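Local coordinates for protein pectate lyase/Amb allergen (PDB 4HWV) that probably cleaves pectate in plant cell walls as a calcium-dependent lyase of polysaccharide lyase family 1, at residues A[175-180]-A[199-204]; A[242-247]-A[293-298]. All coordinates share one frame; numbering follows the deposited sequence.

Contact 1: A[175-180]-A[199-204]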
loop_
_atom_site.group_PDB
_atom_site.type_symbol
_atom_site.label_atom_id
_atom_site.label_comp_id
_atom_site.label_asym_id
_atom_site.label_seq_id
_atom_site.Cartn_x
_atom_site.Cartn_y
_atom_site.Cartn_z
ATOM N N ASP A 175 17.613 1.965 0.367
ATOM C CA ASP A 175 16.362 2.623 0.003
ATOM C C ASP A 175 16.285 3.055 -1.458
ATOM O O ASP A 175 15.538 3.975 -1.799
ATOM C CB ASP A 175 16.091 3.799 0.943
ATOM C CG ASP A 175 17.128 4.890 0.833
ATOM O OD1 ASP A 175 18.180 4.689 0.198
ATOM O OD2 ASP A 175 16.886 5.962 1.413
ATOM N N ALA A 176 17.032 2.391 -2.334
ATOM C CA ALA A 176 16.920 2.696 -3.758
ATOM C C ALA A 176 15.613 2.117 -4.285
ATOM O O ALA A 176 15.331 0.931 -4.072
ATOM C CB ALA A 176 18.086 2.104 -4.511
ATOM N N LYS A 177 14.817 2.939 -4.966
ATOM C CA LYS A 177 13.527 2.475 -5.475
ATOM C C LYS A 177 13.262 2.969 -6.885
ATOM O O LYS A 177 13.646 4.093 -7.248
ATOM C CB LYS A 177 12.373 2.965 -4.600
ATOM C CG LYS A 177 12.423 2.539 -3.142
ATOM C CD LYS A 177 11.074 2.801 -2.453
ATOM C CE LYS A 177 10.974 2.128 -1.108
ATOM N NZ LYS A 177 9.545 2.171 -0.663
ATOM N N ILE A 178 12.578 2.140 -7.675
ATOM C CA ILE A 178 12.034 2.582 -8.963
ATOM C C ILE A 178 10.553 2.225 -8.943
ATOM O O ILE A 178 10.188 1.055 -8.731
ATOM C CB ILE A 178 12.761 1.895 -10.133
ATOM C CG1 ILE A 178 14.238 2.323 -10.144
ATOM C CG2 ILE A 178 12.073 2.247 -11.455
ATOM C CD1 ILE A 178 15.062 1.674 -11.247
ATOM N N LEU A 179 9.707 3.240 -9.095
ATOM C CA LEU A 179 8.255 3.067 -8.961
ATOM C C LEU A 179 7.507 3.319 -10.250
ATOM O O LEU A 179 7.873 4.180 -11.033
ATOM C CB LEU A 179 7.676 4.072 -7.967
ATOM C CG LEU A 179 8.397 4.322 -6.647
ATOM C CD1 LEU A 179 7.677 5.433 -5.891
ATOM C CD2 LEU A 179 8.471 3.058 -5.802
ATOM N N HIS A 180 6.414 2.586 -10.430
ATOM C CA HIS A 180 5.353 2.987 -11.348
ATOM C C HIS A 180 5.694 2.872 -12.828
ATOM O O HIS A 180 5.057 3.525 -13.665
ATOM C CB HIS A 180 4.884 4.416 -11.030
ATOM C CG HIS A 180 4.477 4.607 -9.605
ATOM N ND1 HIS A 180 4.702 5.779 -8.916
ATOM C CD2 HIS A 180 3.896 3.755 -8.726
ATOM C CE1 HIS A 180 4.263 5.650 -7.674
ATOM N NE2 HIS A 180 3.765 4.428 -7.532
ATOM N N ASN A 199 19.968 -4.604 -6.221
ATOM C CA ASN A 199 19.818 -3.768 -5.044
ATOM C C ASN A 199 18.792 -2.650 -5.173
ATOM O O ASN A 199 18.931 -1.620 -4.521
ATOM C CB ASN A 199 21.163 -3.197 -4.585
ATOM C CG ASN A 199 21.128 -2.760 -3.131
ATOM O OD1 ASN A 199 20.511 -3.434 -2.304
ATOM N ND2 ASN A 199 21.794 -1.643 -2.808
ATOM N N ILE A 200 17.731 -2.887 -5.950
ATOM C CA ILE A 200 16.673 -1.892 -6.147
ATOM C C ILE A 200 15.358 -2.491 -5.662
ATOM O O ILE A 200 15.093 -3.694 -5.831
ATOM C CB ILE A 200 16.564 -1.512 -7.642
ATOM C CG1 ILE A 200 17.854 -0.826 -8.082
ATOM C CG2 ILE A 200 15.345 -0.613 -7.926
ATOM C CD1 ILE A 200 18.092 -0.865 -9.576
ATOM N N THR A 201 14.540 -1.655 -5.029
ATOM C CA THR A 201 13.158 -2.030 -4.721
ATOM C C THR A 201 12.241 -1.463 -5.804
ATOM O O THR A 201 12.140 -0.246 -5.958
ATOM C CB THR A 201 12.764 -1.521 -3.329
ATOM O OG1 THR A 201 13.542 -2.233 -2.373
ATOM C CG2 THR A 201 11.291 -1.782 -3.024
ATOM N N PHE A 202 11.598 -2.364 -6.556
ATOM C CA PHE A 202 10.705 -2.020 -7.648
ATOM C C PHE A 202 9.275 -2.139 -7.126
ATOM O O PHE A 202 8.929 -3.167 -6.539
ATOM C CB PHE A 202 10.886 -3.018 -8.793
ATOM C CG PHE A 202 12.172 -2.884 -9.552
ATOM C CD1 PHE A 202 12.227 -2.036 -10.656
ATOM C CD2 PHE A 202 13.311 -3.600 -9.189
ATOM C CE1 PHE A 202 13.388 -1.900 -11.383
ATOM C CE2 PHE A 202 14.490 -3.467 -9.932
ATOM C CZ PHE A 202 14.528 -2.629 -11.023
ATOM N N GLU A 203 8.443 -1.122 -7.342
ATOM C CA GLU A 203 7.046 -1.198 -6.884
ATOM C C GLU A 203 6.053 -0.738 -7.924
ATOM O O GLU A 203 6.222 0.326 -8.527
ATOM C CB GLU A 203 6.794 -0.297 -5.665
ATOM C CG GLU A 203 7.618 -0.670 -4.427
ATOM C CD GLU A 203 7.420 0.259 -3.254
ATOM O OE1 GLU A 203 6.446 1.035 -3.237
ATOM O OE2 GLU A 203 8.252 0.188 -2.323
ATOM N N ASP A 204 5.002 -1.541 -8.100
ATOM C CA ASP A 204 3.696 -1.057 -8.553
ATOM C C ASP A 204 3.723 -0.478 -9.964
ATOM O O ASP A 204 3.539 0.731 -10.165
ATOM C CB ASP A 204 3.147 -0.043 -7.536
ATOM C CG ASP A 204 1.698 0.330 -7.788
ATOM O OD1 ASP A 204 0.985 -0.397 -8.507
ATOM O OD2 ASP A 204 1.278 1.369 -7.262
HETATM O O HOH W 1 18.404 -0.472 -1.974
HETATM O O HOH W 2 15.593 -0.523 -1.787
HETATM O O HOH W 3 6.968 3.786 -2.367
HETATM O O HOH W 4 2.585 2.989 -5.577
#
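Ile178 and Phe202 lie side by side and point the same way, CD1 of Ile178 coming 3.9 Å from CE1 of the Phe202 ring. One face of that ring carries the CG2 methyl of Ile200, displaced toward the rim, and the same methyl packs against Ile178 CG1 at 3.8 Å, so the three side chains form one apolar cluster. The His180 ring has the CB of its own neighbour Leu179 over the centre of one face, while the backbone O of Asp204 and a water lie at its edge. The water lies 2.7 Å from NE2 of His180 and bridges it to OD2 of Asp204; the carboxylate plane stands 81° from the imidazole. ND1 of His180 binds Asp88, and Asp204 also engages His277 and Arg249. These residues face one another across two successive coils of the right-handed parallel beta-helix of the pectate lyases, with strands 177-179 and 201-203 in parallel register. Their ladder runs through Thr201 N to Ala176 O, Ile178 N to Thr201 O, Glu203 N to Ile178 O and His180 N to Glu203 O. On the sheet face opposite Phe202, the extended chain of Lys177 passes Thr201 and brings NZ to 2.9 Å from OE2 of Glu203, a salt bridge made on the syn side, 29° out of the carboxylate plane. Leu179 CD2 lies 3.8 Å from Glu203 CB, alongside the base of the acid, and a second water is hydrogen-bonded to Glu203 OE1.

Contact 2: A[242-247]-A[293-298]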
loop_
_atom_site.group_PDB
_atom_site.type_symbol
_atom_site.label_atom_id
_atom_site.label_comp_id
_atom_site.label_asym_id
_atom_site.label_seq_id
_atom_site.Cartn_x
_atom_site.Cartn_y
_atom_site.Cartn_z
ATOM N N ASN A 242 17.133 -7.842 -5.651
ATOM C CA ASN A 242 16.143 -6.771 -5.752
ATOM C C ASN A 242 14.892 -7.202 -5.013
ATOM O O ASN A 242 14.719 -8.384 -4.673
ATOM C CB ASN A 242 15.766 -6.475 -7.211
ATOM C CG ASN A 242 16.972 -6.156 -8.057
ATOM O OD1 ASN A 242 17.533 -5.058 -7.962
ATOM N ND2 ASN A 242 17.384 -7.116 -8.892
ATOM N N THR A 243 14.022 -6.231 -4.758
ATOM C CA THR A 243 12.704 -6.515 -4.210
ATOM C C THR A 243 11.677 -6.018 -5.217
ATOM O O THR A 243 11.885 -4.977 -5.842
ATOM C CB THR A 243 12.551 -5.831 -2.844
ATOM O OG1 THR A 243 13.521 -6.404 -1.961
ATOM C CG2 THR A 243 11.138 -6.013 -2.253
ATOM N N PHE A 244 10.589 -6.775 -5.407
ATOM C CA PHE A 244 9.530 -6.428 -6.363
ATOM C C PHE A 244 8.192 -6.652 -5.691
ATOM O O PHE A 244 8.000 -7.677 -5.041
ATOM C CB PHE A 244 9.543 -7.373 -7.562
ATOM C CG PHE A 244 10.803 -7.333 -8.385
ATOM C CD1 PHE A 244 11.917 -8.080 -8.030
ATOM C CD2 PHE A 244 10.834 -6.618 -9.574
ATOM C CE1 PHE A 244 13.058 -8.065 -8.824
ATOM C CE2 PHE A 244 11.962 -6.611 -10.368
ATOM C CZ PHE A 244 13.076 -7.322 -9.989
ATOM N N SER A 245 7.243 -5.733 -5.886
ATOM C CA SER A 245 5.896 -5.897 -5.327
ATOM C C SER A 245 4.917 -4.954 -6.008
ATOM O O SER A 245 5.323 -4.095 -6.794
ATOM C CB SER A 245 5.879 -5.576 -3.830
ATOM O OG SER A 245 6.001 -4.191 -3.631
ATOM N N ASP A 246 3.637 -5.080 -5.662
ATOM C CA ASP A 246 2.632 -4.119 -6.113
ATOM C C ASP A 246 2.574 -2.869 -5.229
ATOM O O ASP A 246 1.603 -2.107 -5.291
ATOM C CB ASP A 246 1.249 -4.767 -6.194
ATOM C CG ASP A 246 1.127 -5.717 -7.376
ATOM O OD1 ASP A 246 2.035 -5.704 -8.252
ATOM O OD2 ASP A 246 0.112 -6.458 -7.432
ATOM N N GLY A 247 3.618 -2.639 -4.424
ATOM C CA GLY A 247 3.625 -1.483 -3.553
ATOM C C GLY A 247 2.390 -1.446 -2.676
ATOM O O GLY A 247 1.947 -2.481 -2.176
ATOM N N SER A 293 18.152 -14.138 -9.180
ATOM C CA SER A 293 18.752 -14.738 -7.994
ATOM C C SER A 293 18.578 -13.829 -6.782
ATOM O O SER A 293 18.701 -12.600 -6.882
ATOM C CB SER A 293 20.239 -15.007 -8.240
ATOM O OG SER A 293 20.905 -13.829 -8.677
ATOM N N ASN A 294 18.284 -14.438 -5.636
ATOM C CA ASN A 294 18.355 -13.731 -4.354
ATOM C C ASN A 294 17.436 -12.514 -4.277
ATOM O O ASN A 294 17.766 -11.538 -3.600
ATOM C CB ASN A 294 19.807 -13.303 -4.062
ATOM C CG ASN A 294 20.786 -14.447 -4.240
ATOM O OD1 ASN A 294 20.594 -15.523 -3.665
ATOM N ND2 ASN A 294 21.830 -14.229 -5.055
ATOM N N ASN A 295 16.299 -12.573 -4.967
ATOM C CA ASN A 295 15.320 -11.473 -4.937
ATOM C C ASN A 295 14.187 -11.778 -3.968
ATOM O O ASN A 295 13.952 -12.936 -3.624
ATOM C CB ASN A 295 14.690 -11.239 -6.320
ATOM C CG ASN A 295 15.708 -10.955 -7.397
ATOM O OD1 ASN A 295 16.247 -9.849 -7.481
ATOM N ND2 ASN A 295 15.956 -11.936 -8.248
ATOM N N HIS A 296 13.496 -10.729 -3.531
ATOM C CA HIS A 296 12.271 -10.857 -2.756
ATOM C C HIS A 296 11.115 -10.358 -3.623
ATOM O O HIS A 296 11.031 -9.171 -3.911
ATOM C CB HIS A 296 12.380 -10.008 -1.489
ATOM C CG HIS A 296 11.188 -10.103 -0.588
ATOM N ND1 HIS A 296 10.968 -9.194 0.423
ATOM C CD2 HIS A 296 10.169 -10.997 -0.524
ATOM C CE1 HIS A 296 9.876 -9.533 1.084
ATOM N NE2 HIS A 296 9.370 -10.622 0.530
ATOM N N PHE A 297 10.252 -11.273 -4.053
ATOM C CA PHE A 297 9.071 -10.926 -4.834
ATOM C C PHE A 297 7.872 -11.090 -3.930
ATOM O O PHE A 297 7.696 -12.156 -3.354
ATOM C CB PHE A 297 8.877 -11.896 -6.008
ATOM C CG PHE A 297 10.037 -11.964 -6.970
ATOM C CD1 PHE A 297 10.149 -11.062 -8.023
ATOM C CD2 PHE A 297 11.009 -12.951 -6.845
ATOM C CE1 PHE A 297 11.206 -11.140 -8.926
ATOM C CE2 PHE A 297 12.073 -13.036 -7.753
ATOM C CZ PHE A 297 12.166 -12.130 -8.795
ATOM N N HIS A 298 7.041 -10.064 -3.795
ATOM C CA HIS A 298 5.905 -10.200 -2.883
ATOM C C HIS A 298 4.697 -9.410 -3.312
ATOM O O HIS A 298 4.825 -8.365 -3.944
ATOM C CB HIS A 298 6.295 -9.888 -1.417
ATOM C CG HIS A 298 6.662 -8.452 -1.140
ATOM N ND1 HIS A 298 5.739 -7.512 -0.723
ATOM C CD2 HIS A 298 7.863 -7.814 -1.153
ATOM C CE1 HIS A 298 6.351 -6.360 -0.506
ATOM N NE2 HIS A 298 7.640 -6.515 -0.768
HETATM O O HOH W 5 12.704 -7.021 0.565
#
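Stacked asparagines and phenylalanines, the side-chain ladders familiar from parallel beta-helices, mark this contact between two adjoining coils of the pectate lyase fold. Asn242 and Asn295 point the same way with amide planes only 11° apart. OD1 of Asn295 accepts twice, from the backbone N of Asn242 at 2.9 Å and from its ND2 at 3.3 Å, the latter a more bent bond; in Asn242, ND2 also reaches Ile197 O and OD1 accepts from Ile200 N, while ND2 of Asn295 binds Ile239 O. The bonds to Ile197 and Ile239 tie the buried amides to strands 192-198 and 237-240. Next along the strands, the rings of Phe244 and Phe297 are near parallel, at 16°, but slid apart, with centroids 5.0 Å apart; the contact falls on CD1 of Phe244 and CE1 of Phe297. On the opposite face of the sheet, CB of Ser245 sits over the His298 ring in a CH-pi contact, 3.6 Å from its centroid. The chi1 of 67° sets His298 CG between its backbone N and carbonyl carbon, and the Thr243 CG2 methyl lies at the ring edge. A water joins Thr243 OG1, also bonded to Ala480 N, to ND1 of His296, whose NE2 binds Gln332. The backbone ladder runs from His296 N to Asn242 O, Phe244 N to His296 O and His298 N to Phe244 O. Strand 243-245 lies between strands 201-203 and 296-300, the latter pairing in turn with strand 330-332; Phe244 also stacks on Phe202, carrying the aromatic ladder into the preceding coil.

How the contacts relate
Contacts 1 and 2 lie on the same wall of the parallel beta-helix, one strand pairing apart, their centres about 9 Å from each other and their strands following one another along the chain. Strands 201-203 and 243-245 join them directly: Phe202 N lies 2.7 Å from Thr243 O and Asp204 N 2.9 Å from Ser245 O, both probable hydrogen bonds. The side chain of Asn242, bound to Ile200, extends the link. Neither contact binds the calcium ion held by Asp227, Asp278 and Asp282, and both stay well short of it: the side chain of Phe202 is about 13 Å from the ion and that of Asp246 about 11 Å.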